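Local coordinates for DNA-directed RNA polymerase subunit L (Thermoplasma acidophilum, PDB 1XPP), which forms part of the archaeal RNA polymerase that transcribes DNA into RNA, belonging to the Rpo11/RPB11/RPC19 family of dimerising subunits, at the interface of chains A and B. Sequence-based numbering; all coordinates share one arbitrary frame. Chains: chain A/B, DNA-directed RNA polymerase subunit L.

The interface of chains A and B. Residues chain A 99-100, 103; chain B 14-15, 18, 23.
B:Val15 packs up against A:Glu99, A:Phe100 and A:Tyr103, three side chains of one helix of the partner chain. From its CB, which packs against A:Tyr103 CD2, the valine forks into two methyls with different tasks. CG1, anti to the backbone N (chi1 173°), stands over the centre of the tyrosine ring in a CH-pi contact, 3.6 Å from the centroid of A:Tyr103. The other methyl, CG2, turns towards A:Phe100 and lies in the plane of that ring at its edge, 3.9 Å from CE1; it also touches the CG methylene of A:Glu99. The backbone is gripped as well: B:Val15 N donates a hydrogen bond of 2.8 Å to the carboxylate oxygen OE2 of A:Glu99, nearly straight at the hydrogen (166°) but reaching the oxygen from above the carboxylate plane. A bend at chi2 (60°) folds the glutamate chain so that its carboxylate also rests against B:Arg14 CA. Further along the strand, the phenol end of A:Tyr103 meets the aliphatic base of B:Lys18, with OH 3.3 Å from CB. B:Ile23 adds a lighter contact, its CD1 methyl 3.9 Å from A:Phe100 CE1. Rpo11 pairs with Rpo3 in the archaeal polymerase, so this two-fold pairing of two copies, part of a deposited tetramer, may not be the biological one. The C-terminal part of the long helix 74-106 of chain A here lies against strands 12-19 and 22-28 of chain B.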
loop_
_atom_site.group_PDB
_atom_site.type_symbol
_atom_site.label_atom_id
_atom_site.label_comp_id
_atom_site.label_asym_id
_atom_site.label_seq_id
_atom_site.Cartn_x
_atom_site.Cartn_y
_atom_site.Cartn_z
ATOM N N GLU A 99 16.548 1.809 0.817
ATOM C CA GLU A 99 16.229 2.317 2.139
ATOM C C GLU A 99 17.472 2.424 3.014
ATOM O O GLU A 99 17.639 3.425 3.718
ATOM C CB GLU A 99 15.117 1.484 2.800
ATOM C CG GLU A 99 14.840 1.797 4.269
ATOM C CD GLU A 99 14.404 3.233 4.532
ATOM O OE1 GLU A 99 14.021 3.944 3.572
ATOM O OE2 GLU A 99 14.443 3.638 5.722
ATOM N N PHE A 100 18.343 1.417 2.965
ATOM C CA PHE A 100 19.557 1.401 3.776
ATOM C C PHE A 100 20.470 2.544 3.358
ATOM O O PHE A 100 21.022 3.233 4.213
ATOM C CB PHE A 100 20.306 0.078 3.674
ATOM C CG PHE A 100 19.609 -1.080 4.334
ATOM C CD1 PHE A 100 18.760 -0.887 5.418
ATOM C CD2 PHE A 100 19.825 -2.378 3.867
ATOM C CE1 PHE A 100 18.114 -1.978 6.022
ATOM C CE2 PHE A 100 19.187 -3.482 4.466
ATOM C CZ PHE A 100 18.340 -3.281 5.543
ATOM N N TYR A 103 18.833 5.782 4.721
ATOM C CA TYR A 103 18.987 5.868 6.161
ATOM C C TYR A 103 20.412 6.263 6.548
ATOM O O TYR A 103 20.597 7.213 7.315
ATOM C CB TYR A 103 18.550 4.569 6.844
ATOM C CG TYR A 103 18.495 4.685 8.344
ATOM C CD1 TYR A 103 19.546 4.216 9.131
ATOM C CD2 TYR A 103 17.398 5.263 8.977
ATOM C CE1 TYR A 103 19.508 4.320 10.517
ATOM C CE2 TYR A 103 17.346 5.373 10.368
ATOM C CZ TYR A 103 18.409 4.896 11.128
ATOM O OH TYR A 103 18.383 4.996 12.500
ATOM N N ARG B 14 10.770 0.848 5.818
ATOM C CA ARG B 14 11.457 1.993 6.407
ATOM C C ARG B 14 12.153 1.524 7.636
ATOM O O ARG B 14 11.575 0.799 8.469
ATOM C CB ARG B 14 10.499 3.133 6.765
ATOM C CG ARG B 14 9.335 2.768 7.596
ATOM C CD ARG B 14 8.102 2.672 6.737
ATOM N NE ARG B 14 6.955 3.241 7.429
ATOM C CZ ARG B 14 6.478 4.467 7.236
ATOM N NH1 ARG B 14 7.049 5.296 6.361
ATOM N NH2 ARG B 14 5.420 4.856 7.930
ATOM N N VAL B 15 13.399 1.928 7.748
ATOM C CA VAL B 15 14.145 1.702 8.980
ATOM C C VAL B 15 13.566 2.633 10.053
ATOM O O VAL B 15 13.513 3.832 9.866
ATOM C CB VAL B 15 15.641 1.978 8.774
ATOM C CG1 VAL B 15 16.365 1.906 10.100
ATOM C CG2 VAL B 15 16.211 0.944 7.800
ATOM N N LYS B 18 17.565 1.796 15.014
ATOM C CA LYS B 18 18.872 1.284 14.648
ATOM C C LYS B 18 19.765 1.519 15.851
ATOM O O LYS B 18 20.008 2.662 16.220
ATOM C CB LYS B 18 19.381 2.013 13.393
ATOM C CG LYS B 18 20.802 1.670 12.957
ATOM C CD LYS B 18 20.911 0.270 12.386
ATOM C CE LYS B 18 22.266 -0.331 12.680
ATOM N NZ LYS B 18 23.394 0.542 12.257
ATOM N N ILE B 23 18.595 -3.568 14.287
ATOM C CA ILE B 23 17.800 -2.706 13.445
ATOM C C ILE B 23 16.358 -3.173 13.511
ATOM O O ILE B 23 16.085 -4.370 13.682
ATOM C CB ILE B 23 18.325 -2.760 11.969
ATOM C CG1 ILE B 23 17.812 -1.562 11.174
ATOM C CG2 ILE B 23 17.975 -4.126 11.329
ATOM C CD1 ILE B 23 18.555 -1.344 9.838
#